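LINE-1 retrotransposable element ORF1 protein (Homo sapiens, PDB 2W7A) binds single-stranded nucleic acid as a chaperone of its own transcript and is essential for LINE-1 retrotransposition. Local coordinates at residues G4-I9 with H64-F69; N42-Q46 with F69-M74. All coordinates share one frame; numbering follows the deposited sequence.

Contact 1 (G4-I9 with H64-F69); sequences GNLRLI and HIIVRF
Arg7 reaches across to His64 and Ile66 on the neighbouring antiparallel strand. Its CB starts on the sheet face that also carries Asn5, Ile66 and Arg68. CG then runs alongside Ile66, 3.4 Å from its CD1. Next, CD passes 3.6 Å from His64 ND1. NE turns to Asp100, with which it forms a salt bridge. At the tip, Arg7 NH1 donates a hydrogen bond of 3.2 Å to His64 ND1, with an N-H...N angle of 156°. The guanidinium and ring planes are steeply inclined, 72° apart, and Ile66 CD1 lies over one face of the guanidinium, toward its rim. The chain is extended from CG to NE (chi3 -178°), which carries the charged end out to these partners.

The His64 ring is held a second way. Ile9 CG1 sits over its centre in a CH-pi contact, 3.7 Å from the ring centroid. Farther along, Asn5 lays its amide against Ile66 CG2, while its ND2 bonds Asp100.

The backbones are zipped by paired bonds between Leu6 and Val67 and between Leu8 and Ile65. Phe69 N adds a nearly straight bond to Gly4 O, 2.8 Å long. On the other face Leu6 CD2 meets Phe69 CE1 at 3.6 Å, and Leu8 CD2 lies 3.9 Å from Ile65 CD1.

These are the first and third strands of an RRM fold, side by side in the middle of the sheet. The face with Asn5, Arg7, Ile66 and Arg68 is the counterpart of the one that commonly meets RNA in RRM domains; here that role is probable. The face with Leu6, Leu8, Ile65 and Val67 packs on helices 19-33 and 72-85. Strands 93-99 and 45-51 flank the pair.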
loop_
_atom_site.group_PDB
_atom_site.type_symbol
_atom_site.label_atom_id
_atom_site.label_comp_id
_atom_site.label_asym_id
_atom_site.label_seq_id
_atom_site.Cartn_x
_atom_site.Cartn_y
_atom_site.Cartn_z
ATOM N N GLY A 4 5.159 6.243 10.546
ATOM C CA GLY A 4 4.037 6.487 9.631
ATOM C C GLY A 4 4.048 5.694 8.334
ATOM O O GLY A 4 3.141 5.833 7.522
ATOM N N ASN A 5 5.075 4.864 8.143
ATOM C CA ASN A 5 5.207 4.078 6.897
ATOM C C ASN A 5 4.633 2.672 7.039
ATOM O O ASN A 5 4.838 2.007 8.068
ATOM C CB ASN A 5 6.671 3.813 6.537
ATOM C CG ASN A 5 7.414 5.012 6.001
ATOM O OD1 ASN A 5 6.852 6.051 5.741
ATOM N ND2 ASN A 5 8.719 4.856 5.874
ATOM N N LEU A 6 3.930 2.211 6.011
ATOM C CA LEU A 6 3.765 0.791 5.838
ATOM C C LEU A 6 4.291 0.331 4.516
ATOM O O LEU A 6 4.559 1.155 3.627
ATOM C CB LEU A 6 2.351 0.361 6.041
ATOM C CG LEU A 6 1.258 0.803 5.160
ATOM C CD1 LEU A 6 1.290 0.193 3.775
ATOM C CD2 LEU A 6 -0.126 0.427 5.798
ATOM N N ARG A 7 4.479 -0.978 4.413
ATOM C CA ARG A 7 4.899 -1.637 3.200
ATOM C C ARG A 7 3.710 -2.379 2.588
ATOM O O ARG A 7 3.033 -3.151 3.256
ATOM C CB ARG A 7 6.029 -2.655 3.470
ATOM C CG ARG A 7 7.358 -2.018 3.769
ATOM C CD ARG A 7 8.443 -3.027 4.228
ATOM N NE ARG A 7 9.674 -2.293 4.530
ATOM C CZ ARG A 7 10.648 -2.012 3.663
ATOM N NH1 ARG A 7 10.632 -2.457 2.418
ATOM N NH2 ARG A 7 11.703 -1.318 4.066
ATOM N N LEU A 8 3.528 -2.178 1.302
ATOM C CA LEU A 8 2.551 -2.868 0.476
ATOM C C LEU A 8 3.338 -3.845 -0.383
ATOM O O LEU A 8 4.197 -3.441 -1.193
ATOM C CB LEU A 8 1.797 -1.836 -0.342
ATOM C CG LEU A 8 0.957 -2.242 -1.495
ATOM C CD1 LEU A 8 -0.088 -3.287 -1.096
ATOM C CD2 LEU A 8 0.310 -0.923 -2.052
ATOM N N ILE A 9 3.057 -5.120 -0.193
ATOM C CA ILE A 9 3.862 -6.223 -0.748
ATOM C C ILE A 9 3.057 -7.005 -1.771
ATOM O O ILE A 9 1.865 -7.271 -1.539
ATOM C CB ILE A 9 4.306 -7.166 0.396
ATOM C CG1 ILE A 9 5.163 -6.395 1.395
ATOM C CG2 ILE A 9 4.963 -8.406 -0.150
ATOM C CD1 ILE A 9 5.592 -7.207 2.611
ATOM N N HIS A 64 8.611 -3.699 -2.941
ATOM C CA HIS A 64 7.613 -3.191 -2.031
ATOM C C HIS A 64 7.288 -1.752 -2.368
ATOM O O HIS A 64 8.104 -1.045 -2.952
ATOM C CB HIS A 64 8.125 -3.246 -0.590
ATOM C CG HIS A 64 8.417 -4.619 -0.075
ATOM N ND1 HIS A 64 8.905 -4.853 1.196
ATOM C CD2 HIS A 64 8.234 -5.828 -0.633
ATOM C CE1 HIS A 64 9.031 -6.155 1.378
ATOM N NE2 HIS A 64 8.637 -6.773 0.282
ATOM N N ILE A 65 6.081 -1.330 -2.015
ATOM C CA ILE A 65 5.675 0.037 -2.117
ATOM C C ILE A 65 5.585 0.584 -0.690
ATOM O O ILE A 65 4.881 0.000 0.178
ATOM C CB ILE A 65 4.294 0.152 -2.822
ATOM C CG1 ILE A 65 4.350 -0.295 -4.281
ATOM C CG2 ILE A 65 3.689 1.565 -2.698
ATOM C CD1 ILE A 65 2.995 -0.570 -4.925
ATOM N N ILE A 66 6.291 1.687 -0.424
ATOM C CA ILE A 66 6.212 2.330 0.879
ATOM C C ILE A 66 5.159 3.407 0.811
ATOM O O ILE A 66 5.190 4.262 -0.069
ATOM C CB ILE A 66 7.569 2.952 1.285
ATOM C CG1 ILE A 66 8.675 1.905 1.184
ATOM C CG2 ILE A 66 7.461 3.583 2.653
ATOM C CD1 ILE A 66 8.351 0.627 1.912
ATOM N N VAL A 67 4.207 3.322 1.749
ATOM C CA VAL A 67 3.111 4.252 1.864
ATOM C C VAL A 67 3.295 5.019 3.188
ATOM O O VAL A 67 3.332 4.427 4.274
ATOM C CB VAL A 67 1.777 3.510 1.803
ATOM C CG1 VAL A 67 0.592 4.521 1.897
ATOM C CG2 VAL A 67 1.704 2.599 0.587
ATOM N N ARG A 68 3.464 6.343 3.092
ATOM C CA ARG A 68 3.685 7.158 4.309
ATOM C C ARG A 68 2.379 7.903 4.595
ATOM O O ARG A 68 1.861 8.615 3.769
ATOM C CB ARG A 68 4.827 8.146 4.109
ATOM C CG ARG A 68 5.133 8.982 5.360
ATOM C CD ARG A 68 6.442 9.754 5.200
ATOM N NE ARG A 68 6.842 10.439 6.416
ATOM C CZ ARG A 68 7.775 11.390 6.475
ATOM N NH1 ARG A 68 8.423 11.774 5.377
ATOM N NH2 ARG A 68 8.060 11.961 7.641
ATOM N N PHE A 69 1.832 7.655 5.780
ATOM C CA PHE A 69 0.593 8.238 6.215
ATOM C C PHE A 69 0.872 9.528 6.963
ATOM O O PHE A 69 1.924 9.664 7.598
ATOM C CB PHE A 69 -0.138 7.269 7.136
ATOM C CG PHE A 69 -0.749 6.118 6.432
ATOM C CD1 PHE A 69 0.003 5.050 6.029
ATOM C CD2 PHE A 69 -2.091 6.081 6.187
ATOM C CE1 PHE A 69 -0.570 3.974 5.384
ATOM C CE2 PHE A 69 -2.665 4.998 5.539
ATOM C CZ PHE A 69 -1.879 3.974 5.118
#

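Contact 2 (N42-Q46 with F69-M74); sequences NVQIQ and FTKVEM
Phe69 presents its ring to Ile45 and Val43 at the apolar centre of this contact. Ile45 CG1 lies over one face, offset toward the rim, 4.1 Å from the ring centroid. The two side chains run side by side and point the same way. Val43 comes in at the edge instead: its CG1 is 3.4 Å from Phe69 CE2. That closeness holds for one of two modelled conformers of Val43 and is less certain. In this conformer the same methyl also nears CG of Met74, a selenomethionine here. The Met74 chain folds back at chi2 (60°) and again at chi3, which brings its CE to 3.7 Å from Asn42 O. Replacing Phe69 by an alanine would probably leave a gap beside Ile45 CG1 and Val43 CG1 where the ring now lies, taking away the apolar surface both rest on.

Outward from this centre the contact becomes polar. Gln44 O is gripped twice by one residue. Thr70 N donates to it at 3.1 Å, nearly in line with the carbonyl bond, and Thr70 OG1 donates at 2.7 Å from a position tilted out of the carbonyl plane. OG1 stands beside its own backbone N (chi1 -57°), which lets both donors face the one oxygen. The two hydrogen bonds to this oxygen tie the chain down just after the strand pairing of Ile45 with Phe69. At the polar edge Gln46 crosses Thr70 at about a right angle, but its CG comes so near Thr70 OG1 that the placement is doubtful.

Thr70 and Lys71 form the short turn into helix 72-85, with Lys71 as N-cap. The contact thus joins the start of edge strand 45-51 to the strand-to-helix turn of the RRM fold. Helix 19-33 backs it: Ile30 touches Val43 and Leu26 touches Ile45.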
loop_
_atom_site.group_PDB
_atom_site.type_symbol
_atom_site.label_atom_id
_atom_site.label_comp_id
_atom_site.label_asym_id
_atom_site.label_seq_id
_atom_site.Cartn_x
_atom_site.Cartn_y
_atom_site.Cartn_z
ATOM N N ASN A 42 -10.851 9.751 5.007
ATOM C CA ASN A 42 -9.883 10.546 5.753
ATOM C C ASN A 42 -8.553 9.822 5.899
ATOM O O ASN A 42 -7.868 9.984 6.891
ATOM C CB ASN A 42 -10.407 10.941 7.132
ATOM C CG ASN A 42 -9.571 12.054 7.778
ATOM O OD1 ASN A 42 -9.125 13.022 7.112
ATOM N ND2 ASN A 42 -9.353 11.919 9.083
ATOM N N VAL A 43 -8.214 9.008 4.917
ATOM C CA VAL A 43 -6.894 8.427 4.871
ATOM C C VAL A 43 -6.102 9.479 4.070
ATOM O O VAL A 43 -6.419 9.795 2.924
ATOM C CB VAL A 43 -6.879 7.054 4.152
ATOM C CG1 VAL A 43 -5.562 6.345 4.326
ATOM C CG2 VAL A 43 -8.074 6.094 4.528
ATOM N N GLN A 44 -5.098 10.061 4.709
ATOM C CA GLN A 44 -4.358 11.167 4.165
ATOM C C GLN A 44 -3.009 10.580 3.834
ATOM O O GLN A 44 -2.057 10.759 4.539
ATOM C CB GLN A 44 -4.274 12.288 5.234
ATOM C CG GLN A 44 -5.618 12.502 6.018
ATOM C CD GLN A 44 -5.511 13.478 7.193
ATOM O OE1 GLN A 44 -5.300 14.670 6.985
ATOM N NE2 GLN A 44 -5.683 12.981 8.420
ATOM N N ILE A 45 -2.961 9.797 2.771
ATOM C CA ILE A 45 -1.710 9.186 2.370
ATOM C C ILE A 45 -0.934 10.366 1.805
ATOM O O ILE A 45 -1.464 11.164 1.009
ATOM C CB ILE A 45 -1.988 8.005 1.443
ATOM C CG1 ILE A 45 -2.455 6.823 2.312
ATOM C CG2 ILE A 45 -0.725 7.615 0.633
ATOM C CD1 ILE A 45 -3.199 5.709 1.577
ATOM N N GLN A 46 0.259 10.580 2.353
ATOM C CA GLN A 46 1.197 11.615 1.884
ATOM C C GLN A 46 2.149 11.299 0.719
ATOM O O GLN A 46 2.379 12.127 -0.149
ATOM C CB GLN A 46 2.144 11.949 2.996
ATOM C CG GLN A 46 1.496 12.732 4.105
ATOM C CD GLN A 46 2.492 13.178 5.138
ATOM O OE1 GLN A 46 3.584 12.620 5.247
ATOM N NE2 GLN A 46 2.123 14.196 5.907
ATOM N N PHE A 69 1.832 7.655 5.780
ATOM C CA PHE A 69 0.593 8.238 6.215
ATOM C C PHE A 69 0.872 9.528 6.963
ATOM O O PHE A 69 1.924 9.664 7.598
ATOM C CB PHE A 69 -0.138 7.269 7.136
ATOM C CG PHE A 69 -0.749 6.118 6.432
ATOM C CD1 PHE A 69 0.003 5.050 6.029
ATOM C CD2 PHE A 69 -2.091 6.081 6.187
ATOM C CE1 PHE A 69 -0.570 3.974 5.384
ATOM C CE2 PHE A 69 -2.665 4.998 5.539
ATOM C CZ PHE A 69 -1.879 3.974 5.118
ATOM N N THR A 70 -0.059 10.469 6.868
ATOM C CA THR A 70 0.044 11.709 7.648
ATOM C C THR A 70 -0.061 11.403 9.143
ATOM O O THR A 70 0.644 12.026 9.969
ATOM C CB THR A 70 -1.057 12.688 7.206
ATOM O OG1 THR A 70 -0.918 12.930 5.783
ATOM C CG2 THR A 70 -1.019 13.988 7.989
ATOM N N LYS A 71 -0.937 10.454 9.478
ATOM C CA LYS A 71 -1.201 10.097 10.888
ATOM C C LYS A 71 -0.743 8.688 11.193
ATOM O O LYS A 71 -1.156 7.751 10.509
ATOM C CB LYS A 71 -2.693 10.234 11.217
ATOM C CG LYS A 71 -3.162 11.720 11.206
ATOM C CD LYS A 71 -4.588 11.876 11.681
ATOM C CE LYS A 71 -4.742 11.552 13.165
ATOM N NZ LYS A 71 -3.913 12.439 14.025
ATOM N N VAL A 72 0.111 8.554 12.209
ATOM C CA VAL A 72 0.549 7.235 12.645
ATOM C C VAL A 72 -0.634 6.393 13.085
ATOM O O VAL A 72 -0.689 5.186 12.828
ATOM C CB VAL A 72 1.614 7.364 13.779
ATOM C CG1 VAL A 72 2.026 6.020 14.343
ATOM C CG2 VAL A 72 2.817 8.123 13.236
ATOM N N GLU A 73 -1.598 7.009 13.738
ATOM C CA GLU A 73 -2.779 6.254 14.135
ATOM C C GLU A 73 -3.488 5.608 12.951
ATOM O O GLU A 73 -4.025 4.476 13.084
ATOM C CB GLU A 73 -3.740 7.174 14.899
ATOM C CG GLU A 73 -4.915 6.410 15.586
ATOM C CD GLU A 73 -5.827 7.301 16.373
ATOM O OE1 GLU A 73 -5.422 8.440 16.708
ATOM O OE2 GLU A 73 -6.957 6.848 16.675
HETATM N N MSE A 74 -3.484 6.275 11.789
HETATM C CA MSE A 74 -4.166 5.746 10.647
HETATM C C MSE A 74 -3.351 4.632 10.014
HETATM O O MSE A 74 -3.914 3.576 9.601
HETATM C CB MSE A 74 -4.434 6.844 9.639
HETATM C CG MSE A 74 -5.017 6.349 8.375
HETATM SE SE MSE A 74 -6.776 5.415 8.542
HETATM C CE MSE A 74 -7.772 6.937 9.050
#

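How the contacts relate
Phe69 belongs to both contacts, whose centres are about 11 Å apart. In contact 1 it ends the pairing of strand 64-69 with strand 5-9; in contact 2 it meets the start of strand 45-51 on the other side. The strands are joined between the contacts too: Gln46 N lies 2.9 Å from Arg68 O, a probable hydrogen bond. On the helix-covered face, Val67 CG1 packs 3.6 Å from Ile45 CG2, which continues one apolar layer from contact 1 into contact 2. Contact 1 lies near the chain centre and contact 2 at the surface. No ligand is involved in either; contact 1 includes much of the sheet face probably used for RNA.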